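Local atomic coordinates of transcriptional protein SWT1 (Saccharomyces cerevisiae, PDB entry 4PQZ), a protein that takes part in transcription, probably as an activator, and has RNA endonuclease activity, the chain here being its C-terminal HEPN-like domain. Residues I50-D55 and F138-F143; D55-K60 and S92-L97; Y85-W90 and I103-W108; D124-E129 and T160-I165. All blocks are in the same frame, centred on the assembly; numbering follows the deposited sequence.

Interaction 1 of 4, residues I50-D55 and F138-F143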
# COMPACT_ATOMS: atom_id res chain seq x y z
N ILE A 50 -3.18 2.11 0.98
CA ILE A 50 -1.87 2.32 1.58
C ILE A 50 -1.93 3.54 2.49
O ILE A 50 -1.41 3.53 3.60
CB ILE A 50 -0.79 2.54 0.51
CG1 ILE A 50 -0.62 1.30 -0.37
CG2 ILE A 50 0.54 2.89 1.17
CD1 ILE A 50 0.16 1.56 -1.66
N PHE A 51 -2.60 4.59 2.01
CA PHE A 51 -2.68 5.84 2.75
C PHE A 51 -3.47 5.65 4.04
O PHE A 51 -3.02 6.06 5.10
CB PHE A 51 -3.31 6.95 1.89
CG PHE A 51 -2.49 7.33 0.69
CD1 PHE A 51 -1.17 6.91 0.57
CD2 PHE A 51 -3.04 8.10 -0.33
CE1 PHE A 51 -0.41 7.25 -0.53
CE2 PHE A 51 -2.28 8.44 -1.44
CZ PHE A 51 -0.96 8.02 -1.54
N PHE A 52 -4.63 5.00 3.93
CA PHE A 52 -5.44 4.64 5.10
C PHE A 52 -4.60 3.91 6.14
O PHE A 52 -4.64 4.26 7.33
CB PHE A 52 -6.65 3.76 4.71
CG PHE A 52 -7.34 3.12 5.90
CD1 PHE A 52 -8.23 3.86 6.69
CD2 PHE A 52 -7.10 1.80 6.24
CE1 PHE A 52 -8.87 3.28 7.79
CE2 PHE A 52 -7.74 1.20 7.33
CZ PHE A 52 -8.62 1.95 8.11
N ALA A 53 -3.86 2.90 5.68
CA ALA A 53 -3.07 2.03 6.57
C ALA A 53 -1.95 2.79 7.28
O ALA A 53 -1.71 2.59 8.47
CB ALA A 53 -2.52 0.84 5.81
N ILE A 54 -1.28 3.66 6.54
CA ILE A 54 -0.22 4.46 7.12
C ILE A 54 -0.77 5.52 8.08
O ILE A 54 -0.27 5.66 9.21
CB ILE A 54 0.67 5.09 6.04
CG1 ILE A 54 1.51 3.97 5.38
CG2 ILE A 54 1.56 6.16 6.63
CD1 ILE A 54 2.48 4.47 4.39
N ASP A 55 -1.82 6.23 7.66
CA ASP A 55 -2.54 7.19 8.50
C ASP A 55 -2.97 6.59 9.84
O ASP A 55 -2.72 7.16 10.89
CB ASP A 55 -3.79 7.72 7.77
CG ASP A 55 -4.52 8.85 8.55
OD1 ASP A 55 -4.14 10.03 8.42
OD2 ASP A 55 -5.49 8.55 9.28
N PHE A 138 0.62 -7.05 5.82
CA PHE A 138 1.46 -6.69 6.96
C PHE A 138 1.05 -5.35 7.58
O PHE A 138 1.01 -5.23 8.80
CB PHE A 138 2.95 -6.69 6.58
CG PHE A 138 3.45 -8.04 6.09
CD1 PHE A 138 3.51 -9.11 6.97
CD2 PHE A 138 3.82 -8.23 4.76
CE1 PHE A 138 3.93 -10.36 6.53
CE2 PHE A 138 4.25 -9.47 4.32
CZ PHE A 138 4.31 -10.55 5.20
N LEU A 139 0.72 -4.38 6.74
CA LEU A 139 0.27 -3.07 7.20
C LEU A 139 -1.10 -3.11 7.89
O LEU A 139 -1.45 -2.18 8.61
CB LEU A 139 0.26 -2.04 6.06
CG LEU A 139 1.55 -1.66 5.34
CD1 LEU A 139 1.22 -0.72 4.18
CD2 LEU A 139 2.57 -1.04 6.27
N PHE A 140 -1.86 -4.19 7.66
CA PHE A 140 -3.16 -4.37 8.34
C PHE A 140 -3.07 -5.31 9.54
O PHE A 140 -4.06 -5.52 10.24
CB PHE A 140 -4.23 -4.91 7.36
CG PHE A 140 -5.00 -3.84 6.62
CD1 PHE A 140 -4.34 -2.92 5.81
CD2 PHE A 140 -6.38 -3.76 6.73
CE1 PHE A 140 -5.04 -1.94 5.13
CE2 PHE A 140 -7.09 -2.77 6.05
CZ PHE A 140 -6.42 -1.87 5.24
N SER A 141 -1.88 -5.85 9.78
CA SER A 141 -1.71 -7.00 10.68
C SER A 141 -2.14 -6.75 12.15
O SER A 141 -2.32 -7.70 12.92
CB SER A 141 -0.28 -7.54 10.63
OG SER A 141 0.63 -6.67 11.27
N LYS A 142 -2.29 -5.48 12.53
CA LYS A 142 -2.75 -5.18 13.88
C LYS A 142 -4.05 -4.41 13.86
O LYS A 142 -4.49 -3.90 14.88
CB LYS A 142 -1.69 -4.40 14.66
CG LYS A 142 -0.37 -5.16 14.81
CD LYS A 142 0.54 -4.44 15.79
CE LYS A 142 1.10 -5.39 16.83
NZ LYS A 142 1.64 -4.61 18.00
N PHE A 143 -4.68 -4.34 12.69
CA PHE A 143 -5.98 -3.69 12.57
C PHE A 143 -7.08 -4.62 13.12
O PHE A 143 -6.82 -5.76 13.54
CB PHE A 143 -6.27 -3.28 11.13
CG PHE A 143 -5.43 -2.13 10.63
CD1 PHE A 143 -4.46 -1.54 11.45
CD2 PHE A 143 -5.61 -1.63 9.34
CE1 PHE A 143 -3.67 -0.48 10.97
CE2 PHE A 143 -4.83 -0.55 8.87
CZ PHE A 143 -3.85 0.02 9.68
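Ala53, in the C-terminal half of helix 35-62, faces Leu139 at the last turn of helix 122-139, and their CA atoms come to 6.1 Å, close enough that little more than a methyl group fits between the two backbones. The chain then folds through a type I beta turn from Phe140 to Phe143, which brings two phenylalanine rings back against the same stretch of helix. Ala53 CB lies in the middle: it meets Leu139 CB at 4.0 Å and Phe140 CE1 at 3.8 Å. The Phe143 ring comes from the turn side, with its CZ edge 3.6 Å from the backbone O of Ala53. Phe52 completes the set. Its CG is anti to the backbone N (chi1 168°), which swings the ring off the helix toward the turn, where Phe52 CE2 touches Phe143 CE2 at 3.7 Å and Phe52 CD2 meets Phe140 CZ at 3.9 Å. The planes of Phe52 and Phe143 are nearly perpendicular, at 83°, while those of Phe52 and Phe140 are inclined at 45°. Ser141 N and OG both bond to Phe138 O, at the end of the helix. His56, one helical turn on from Phe52, adds its ring to those of Phe52 and Phe143. The result is an aromatic cluster at a helix end, packing the exit of helix 122-139 onto helix 35-62 within the all-helical, HEPN-like fold.

Interaction 2 of 4, residues D55-K60 and S92-L97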
# COMPACT_ATOMS: atom_id res chain seq x y z
N ASP A 55 -1.82 6.23 7.66
CA ASP A 55 -2.54 7.19 8.50
C ASP A 55 -2.97 6.59 9.84
O ASP A 55 -2.72 7.16 10.89
CB ASP A 55 -3.79 7.72 7.77
CG ASP A 55 -4.52 8.85 8.55
OD1 ASP A 55 -4.14 10.03 8.42
OD2 ASP A 55 -5.49 8.55 9.28
N HIS A 56 -3.60 5.43 9.77
CA HIS A 56 -4.21 4.79 10.94
C HIS A 56 -3.17 4.33 11.96
O HIS A 56 -3.34 4.45 13.17
CB HIS A 56 -5.09 3.60 10.49
CG HIS A 56 -6.17 3.26 11.46
ND1 HIS A 56 -6.06 2.22 12.38
CD2 HIS A 56 -7.38 3.82 11.68
CE1 HIS A 56 -7.16 2.16 13.10
NE2 HIS A 56 -7.98 3.12 12.70
N THR A 57 -2.08 3.78 11.44
CA THR A 57 -1.00 3.27 12.26
C THR A 57 -0.24 4.44 12.94
O THR A 57 0.08 4.38 14.13
CB THR A 57 -0.09 2.35 11.42
OG1 THR A 57 -0.65 1.03 11.35
CG2 THR A 57 1.36 2.30 11.96
N LEU A 58 0.01 5.51 12.19
CA LEU A 58 0.73 6.67 12.73
C LEU A 58 -0.07 7.42 13.79
O LEU A 58 0.46 7.77 14.85
CB LEU A 58 1.13 7.63 11.60
CG LEU A 58 2.53 7.46 10.99
CD1 LEU A 58 3.51 7.04 12.03
CD2 LEU A 58 2.54 6.41 10.04
N ARG A 59 -1.35 7.64 13.50
CA ARG A 59 -2.26 8.28 14.43
C ARG A 59 -2.43 7.46 15.72
O ARG A 59 -2.59 8.03 16.80
CB ARG A 59 -3.61 8.52 13.77
CG ARG A 59 -3.61 9.67 12.77
CD ARG A 59 -5.03 9.91 12.27
NE ARG A 59 -5.12 10.99 11.29
CZ ARG A 59 -5.28 12.27 11.60
NH1 ARG A 59 -5.36 12.65 12.88
NH2 ARG A 59 -5.36 13.19 10.64
N LYS A 60 -2.38 6.14 15.61
CA LYS A 60 -2.47 5.28 16.79
C LYS A 60 -1.19 5.26 17.64
O LYS A 60 -1.25 5.28 18.87
CB LYS A 60 -2.89 3.85 16.40
CG LYS A 60 -3.07 2.93 17.61
CD LYS A 60 -4.00 1.75 17.30
CE LYS A 60 -4.29 0.96 18.57
NZ LYS A 60 -4.63 1.86 19.72
N SER A 92 10.61 2.56 14.73
CA SER A 92 9.62 2.90 15.75
C SER A 92 8.29 2.18 15.58
O SER A 92 7.67 1.73 16.57
CB SER A 92 9.35 4.42 15.74
OG SER A 92 10.49 5.16 16.18
N VAL A 93 7.80 2.12 14.34
CA VAL A 93 6.44 1.65 14.12
C VAL A 93 6.28 0.50 13.11
O VAL A 93 5.59 -0.47 13.39
CB VAL A 93 5.51 2.82 13.70
CG1 VAL A 93 4.07 2.42 13.93
CG2 VAL A 93 5.82 4.08 14.50
N PHE A 94 6.94 0.60 11.95
CA PHE A 94 6.60 -0.28 10.83
C PHE A 94 7.31 -1.64 10.76
O PHE A 94 6.75 -2.58 10.24
CB PHE A 94 6.72 0.48 9.51
CG PHE A 94 5.62 1.45 9.30
CD1 PHE A 94 4.37 1.02 8.88
CD2 PHE A 94 5.83 2.80 9.55
CE1 PHE A 94 3.32 1.93 8.70
CE2 PHE A 94 4.80 3.72 9.37
CZ PHE A 94 3.55 3.28 8.94
N SER A 95 8.54 -1.74 11.27
CA SER A 95 9.24 -3.01 11.21
C SER A 95 8.53 -4.07 12.04
O SER A 95 8.62 -5.26 11.76
CB SER A 95 10.69 -2.89 11.68
OG SER A 95 10.75 -2.74 13.08
N GLU A 96 7.87 -3.63 13.10
CA GLU A 96 7.10 -4.55 13.93
C GLU A 96 6.00 -5.22 13.11
O GLU A 96 5.74 -6.41 13.27
CB GLU A 96 6.47 -3.81 15.10
CG GLU A 96 5.72 -4.72 16.03
CD GLU A 96 4.71 -4.00 16.90
OE1 GLU A 96 4.51 -2.78 16.72
OE2 GLU A 96 4.11 -4.69 17.75
N LEU A 97 5.36 -4.44 12.24
CA LEU A 97 4.30 -4.95 11.38
C LEU A 97 4.86 -5.91 10.32
O LEU A 97 4.14 -6.74 9.78
CB LEU A 97 3.53 -3.81 10.71
CG LEU A 97 2.98 -2.74 11.65
CD1 LEU A 97 2.16 -1.70 10.90
CD2 LEU A 97 2.18 -3.37 12.75
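Thr57 lays its methyl, CG2, against Val93 CG1 at 3.4 Å, tighter than usual for two carbons, as the side chains run past each other in opposite directions. The rotation about CA-CB explains the division of labour: with OG1 beside the backbone N (chi1 -83°), CG2 is left anti to the backbone N and faces Val93 and Phe94. The same methyl reaches Phe94 CE1 at 3.8 Å. The hydroxyl branch goes the other way, OG1 and Leu97 CD1 reaching toward each other at 3.9 Å. Leu58 supplies the second half of the contact. Its CD2 comes in at the edge of the Phe94 ring, close to the ring plane and 3.5 Å from CZ, the two side chains crossing at about a right angle; its other methyl, CD1, lies more loosely against Val93. Phe94 is therefore met at its edge by Leu58 and also touched by the methyl of the preceding Thr57. A serine in place of Phe94 would probably leave Leu58 CD2 and the Thr57 methyl facing a gap and put a hydroxyl into apolar surroundings. On the far flank of the helix, Arg59 NE forms a salt bridge to Asp55 OD1, which Tyr71 OH also meets. The axes of the two segments approach to 10.6 Å and run obliquely, 123° between their directions. Helix 90-97 thus lies across the C-terminal half of helix 35-62; Phe94 is also packed by Ile86 of helix 79-88, and Phe143, from the turn after helix 122-139, backs Thr57.

Interaction 3 of 4, residues Y85-W90 and I103-W108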
# COMPACT_ATOMS: atom_id res chain seq x y z
N TYR A 85 7.41 7.47 4.47
CA TYR A 85 6.88 7.26 5.83
C TYR A 85 7.18 5.89 6.45
O TYR A 85 7.51 5.80 7.64
CB TYR A 85 5.38 7.55 5.88
CG TYR A 85 5.09 9.02 6.03
CD1 TYR A 85 5.78 9.80 6.96
CD2 TYR A 85 4.17 9.65 5.21
CE1 TYR A 85 5.53 11.15 7.08
CE2 TYR A 85 3.91 10.99 5.32
CZ TYR A 85 4.59 11.74 6.25
OH TYR A 85 4.31 13.07 6.34
N ILE A 86 7.08 4.82 5.66
CA ILE A 86 7.42 3.48 6.16
C ILE A 86 8.89 3.42 6.49
O ILE A 86 9.27 2.89 7.54
CB ILE A 86 7.07 2.37 5.14
CG1 ILE A 86 5.55 2.27 4.96
CG2 ILE A 86 7.62 1.03 5.60
CD1 ILE A 86 5.14 1.32 3.86
N TYR A 87 9.71 3.96 5.59
CA TYR A 87 11.16 4.18 5.83
C TYR A 87 11.51 4.99 7.10
O TYR A 87 12.30 4.55 7.94
CB TYR A 87 11.79 4.87 4.62
CG TYR A 87 13.29 4.86 4.65
CD1 TYR A 87 14.01 3.76 4.16
CD2 TYR A 87 14.01 5.94 5.18
CE1 TYR A 87 15.41 3.75 4.19
CE2 TYR A 87 15.41 5.93 5.21
CZ TYR A 87 16.10 4.83 4.72
OH TYR A 87 17.48 4.82 4.75
N LEU A 88 10.92 6.18 7.24
CA LEU A 88 11.27 7.07 8.37
C LEU A 88 10.85 6.51 9.71
O LEU A 88 11.51 6.75 10.72
CB LEU A 88 10.62 8.45 8.21
CG LEU A 88 11.23 9.37 7.17
CD1 LEU A 88 10.42 10.66 7.14
CD2 LEU A 88 12.69 9.65 7.51
N PHE A 89 9.74 5.78 9.72
CA PHE A 89 9.16 5.27 10.95
C PHE A 89 9.36 3.77 11.11
O PHE A 89 8.64 3.12 11.87
CB PHE A 89 7.67 5.65 11.05
CG PHE A 89 7.46 7.12 11.29
CD1 PHE A 89 7.54 7.65 12.58
CD2 PHE A 89 7.20 7.98 10.23
CE1 PHE A 89 7.36 9.01 12.80
CE2 PHE A 89 7.02 9.36 10.46
CZ PHE A 89 7.11 9.86 11.74
N TRP A 90 10.35 3.23 10.40
CA TRP A 90 10.59 1.78 10.37
C TRP A 90 10.88 1.19 11.75
O TRP A 90 10.18 0.29 12.22
CB TRP A 90 11.73 1.44 9.40
CG TRP A 90 12.00 -0.06 9.27
CD1 TRP A 90 13.02 -0.78 9.85
CD2 TRP A 90 11.23 -1.01 8.51
NE1 TRP A 90 12.93 -2.11 9.49
CE2 TRP A 90 11.85 -2.27 8.66
CE3 TRP A 90 10.09 -0.90 7.71
CZ2 TRP A 90 11.35 -3.43 8.06
CZ3 TRP A 90 9.61 -2.05 7.10
CH2 TRP A 90 10.23 -3.29 7.28
N ILE A 103 10.96 -8.52 4.04
CA ILE A 103 11.16 -7.11 3.75
C ILE A 103 11.97 -6.41 4.86
O ILE A 103 11.65 -6.52 6.06
CB ILE A 103 9.79 -6.42 3.48
CG1 ILE A 103 9.19 -6.98 2.19
CG2 ILE A 103 9.94 -4.89 3.36
CD1 ILE A 103 7.74 -6.53 1.89
N LYS A 104 13.06 -5.76 4.46
CA LYS A 104 13.90 -4.98 5.37
C LYS A 104 13.74 -3.48 5.12
O LYS A 104 13.22 -3.07 4.07
CB LYS A 104 15.39 -5.33 5.20
CG LYS A 104 15.79 -6.71 5.65
CD LYS A 104 17.27 -6.93 5.45
CE LYS A 104 17.62 -8.41 5.57
NZ LYS A 104 19.02 -8.72 5.15
N LYS A 105 14.22 -2.68 6.07
CA LYS A 105 14.16 -1.22 6.02
C LYS A 105 14.52 -0.65 4.65
O LYS A 105 13.75 0.10 4.06
CB LYS A 105 15.08 -0.62 7.10
CG LYS A 105 15.28 0.91 7.00
CD LYS A 105 15.89 1.50 8.28
CE LYS A 105 16.32 2.96 8.11
NZ LYS A 105 15.19 3.88 7.81
N ASN A 106 15.68 -1.04 4.13
CA ASN A 106 16.19 -0.55 2.84
C ASN A 106 15.26 -0.68 1.61
O ASN A 106 15.39 0.06 0.64
CB ASN A 106 17.56 -1.16 2.56
CG ASN A 106 18.21 -0.61 1.31
OD1 ASN A 106 18.75 0.50 1.31
ND2 ASN A 106 18.15 -1.38 0.23
N GLU A 107 14.31 -1.62 1.67
CA GLU A 107 13.32 -1.79 0.59
C GLU A 107 12.48 -0.51 0.34
O GLU A 107 11.98 -0.28 -0.78
CB GLU A 107 12.39 -2.98 0.93
CG GLU A 107 12.03 -3.91 -0.25
CD GLU A 107 10.88 -3.37 -1.08
OE1 GLU A 107 10.14 -2.51 -0.55
OE2 GLU A 107 10.72 -3.78 -2.25
N TRP A 108 12.34 0.32 1.38
CA TRP A 108 11.48 1.51 1.30
C TRP A 108 12.24 2.81 1.02
O TRP A 108 11.64 3.87 0.90
CB TRP A 108 10.67 1.65 2.58
CG TRP A 108 9.92 0.40 2.87
CD1 TRP A 108 10.23 -0.53 3.82
CD2 TRP A 108 8.78 -0.10 2.18
NE1 TRP A 108 9.33 -1.55 3.79
CE2 TRP A 108 8.43 -1.32 2.78
CE3 TRP A 108 7.99 0.38 1.12
CZ2 TRP A 108 7.34 -2.09 2.36
CZ3 TRP A 108 6.89 -0.39 0.69
CH2 TRP A 108 6.59 -1.60 1.31
O HOH W 1 14.93 -4.64 8.63
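This is an aromatic and cation-pi contact at the edge of the helical, HEPN-like domain, where the end of helix 79-88 and the start of helix 90-97 meet a short 3-10 turn, 105-108, in the loop that follows. Tyr87 and Trp108 bring the backbones within 5.3 Å at CA, and Lys105 threads between Tyr87 and Trp90. Its CB sits over the five-membered ring of Trp90, 3.6 Å from the centroid, while the chain, extended until it bends at chi4 (63°), carries NZ over the centre of the Tyr87 ring, 3.3 Å from its centroid. Trp108 is the buried member. Ile86 CG2 stands almost straight above its five-membered ring in a CH-pi contact, and Glu107 OE1 lies over the opposite face. Trp90 meets Trp108 obliquely, its CZ3 3.4 Å from Trp108 NE1 and the planes at 40°. Trp132 and Val135 of helix 122-139 also touch Trp108, tying the loop to the helical body. A water accepts from Lys105 N and, weakly, from Trp90 NE1. The lysine's ammonium has a second use: besides the tyrosine face, Lys105 NZ makes a weak hydrogen bond of 3.0 Å to the backbone O of Tyr87.

Interaction 4 of 4, residues D124-E129 and T160-I165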
# COMPACT_ATOMS: atom_id res chain seq x y z
N ASP A 124 3.13 -5.47 -15.56
CA ASP A 124 3.37 -4.43 -14.56
C ASP A 124 2.21 -4.32 -13.58
O ASP A 124 2.41 -4.08 -12.39
CB ASP A 124 3.62 -3.08 -15.24
CG ASP A 124 5.01 -2.96 -15.85
OD1 ASP A 124 5.73 -3.98 -15.91
OD2 ASP A 124 5.39 -1.84 -16.26
N LEU A 125 0.99 -4.51 -14.09
CA LEU A 125 -0.22 -4.47 -13.27
C LEU A 125 -0.28 -5.64 -12.29
O LEU A 125 -0.69 -5.47 -11.14
CB LEU A 125 -1.47 -4.42 -14.14
CG LEU A 125 -2.82 -4.31 -13.42
CD1 LEU A 125 -2.83 -3.15 -12.42
CD2 LEU A 125 -3.97 -4.17 -14.42
N ARG A 126 0.13 -6.82 -12.73
CA ARG A 126 0.19 -7.98 -11.85
C ARG A 126 1.30 -7.81 -10.83
O ARG A 126 1.13 -8.11 -9.65
CB ARG A 126 0.39 -9.27 -12.65
CG ARG A 126 -0.72 -9.53 -13.64
CD ARG A 126 -0.68 -10.94 -14.18
NE ARG A 126 -2.03 -11.42 -14.48
CZ ARG A 126 -2.83 -12.01 -13.60
NH1 ARG A 126 -2.42 -12.21 -12.35
NH2 ARG A 126 -4.04 -12.42 -13.96
N THR A 127 2.45 -7.32 -11.30
CA THR A 127 3.59 -7.05 -10.42
C THR A 127 3.23 -6.03 -9.35
O THR A 127 3.56 -6.20 -8.18
CB THR A 127 4.82 -6.58 -11.23
OG1 THR A 127 5.30 -7.66 -12.04
CG2 THR A 127 5.95 -6.12 -10.30
N PHE A 128 2.52 -4.98 -9.77
CA PHE A 128 2.06 -3.93 -8.88
C PHE A 128 1.11 -4.49 -7.83
O PHE A 128 1.36 -4.37 -6.62
CB PHE A 128 1.37 -2.81 -9.68
CG PHE A 128 0.90 -1.66 -8.83
CD1 PHE A 128 1.77 -0.64 -8.47
CD2 PHE A 128 -0.42 -1.60 -8.38
CE1 PHE A 128 1.33 0.43 -7.67
CE2 PHE A 128 -0.86 -0.55 -7.59
CZ PHE A 128 0.01 0.47 -7.24
N GLU A 129 0.02 -5.08 -8.30
CA GLU A 129 -1.01 -5.63 -7.42
C GLU A 129 -0.48 -6.71 -6.49
O GLU A 129 -0.81 -6.70 -5.31
CB GLU A 129 -2.21 -6.14 -8.23
CG GLU A 129 -3.44 -6.48 -7.39
CD GLU A 129 -3.35 -7.87 -6.73
OE1 GLU A 129 -4.02 -8.07 -5.69
OE2 GLU A 129 -2.63 -8.75 -7.25
N THR A 160 -9.80 -10.33 -9.51
CA THR A 160 -10.77 -10.79 -10.49
C THR A 160 -10.84 -9.80 -11.65
O THR A 160 -10.87 -10.22 -12.80
CB THR A 160 -12.16 -11.04 -9.87
OG1 THR A 160 -12.75 -9.81 -9.44
CG2 THR A 160 -12.04 -11.99 -8.68
N SER A 161 -10.80 -8.51 -11.36
CA SER A 161 -10.79 -7.48 -12.41
C SER A 161 -9.51 -7.55 -13.25
O SER A 161 -9.49 -7.15 -14.41
CB SER A 161 -10.98 -6.08 -11.81
OG SER A 161 -12.27 -5.92 -11.23
N ILE A 162 -8.45 -8.06 -12.64
CA ILE A 162 -7.20 -8.31 -13.35
C ILE A 162 -7.25 -9.68 -14.05
O ILE A 162 -6.95 -9.79 -15.23
CB ILE A 162 -5.98 -8.23 -12.39
CG1 ILE A 162 -5.69 -6.78 -12.00
CG2 ILE A 162 -4.75 -8.84 -13.03
CD1 ILE A 162 -4.51 -6.64 -11.02
N ASN A 163 -7.65 -10.71 -13.30
CA ASN A 163 -7.68 -12.09 -13.79
C ASN A 163 -8.81 -12.33 -14.79
O ASN A 163 -8.91 -13.41 -15.38
CB ASN A 163 -7.80 -13.09 -12.64
CG ASN A 163 -6.50 -13.82 -12.37
OD1 ASN A 163 -5.71 -14.04 -13.29
ND2 ASN A 163 -6.27 -14.20 -11.12
N ALA A 164 -9.64 -11.32 -14.98
CA ALA A 164 -10.65 -11.35 -16.02
C ALA A 164 -10.16 -10.53 -17.22
O ALA A 164 -10.96 -9.96 -17.97
CB ALA A 164 -11.99 -10.83 -15.53
N ILE A 165 -8.84 -10.47 -17.39
CA ILE A 165 -8.27 -10.08 -18.67
C ILE A 165 -7.21 -11.10 -19.11
O ILE A 165 -6.10 -11.14 -18.59
CB ILE A 165 -7.64 -8.67 -18.69
CG1 ILE A 165 -8.51 -7.66 -17.93
CG2 ILE A 165 -7.45 -8.21 -20.12
CD1 ILE A 165 -7.82 -6.30 -17.75
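Ile162 points toward helix 122-139 and is met there by three side chains. Its CD1 end reaches between Leu125 and Glu129, one helical turn apart, lying 3.7 Å from Leu125 CG and equally 3.7 Å from Glu129 CB; both side chains cross it at a slant. The other branch, CG2, lies over the centre of one face of the Arg126 guanidinium, 3.7 Å from Arg126 CZ. The arginine reaches this place by running past Ile162 in the opposite direction, with a bend at chi3 (148°). Asn163 OD1 lies at the edge of the guanidinium, near its plane: Arg126 NH2 donates to it, the guanidinium and amide planes inclined at 49°. At 2.4 Å that bond is modelled shorter than a hydrogen bond should be, so its exact length is doubtful. An alanine in place of Arg126 is likely to leave Ile162 CG2 without the flat group that covers it and to take away the polar neighbour of Asn163. Phe35 of helix 35-62 also packs on Leu125, and Val38 of the same helix on Ser161. The arrangement is plain helix-to-helix packing, an apolar residue beside a polar rim, joining the start of helix 122-139 to the end of helix 145-163 in the HEPN-like helical bundle.

How the interactions relate
Interactions 1, 2 and 3 gather at one end of the domain. Interactions 1 and 2 share helix 35-62 and Asp55, their centres about 8 Å apart, and a salt bridge from Lys142 to Glu96 joins them. Interaction 3 lies about 11 Å from interaction 2 between centres, with a probable backbone hydrogen bond from Phe94 N to Phe89 O. Along the chain both fall within the span between the segments of interaction 1, and they interleave with each other. Interaction 4, about 22 Å from interaction 1 between centres, lies on the opposite side of the chain's centre; the segments of the two alternate along the chain. They share helix 122-139, contacted by helix 145-163 at its start and, among others, helix 35-62 at its end.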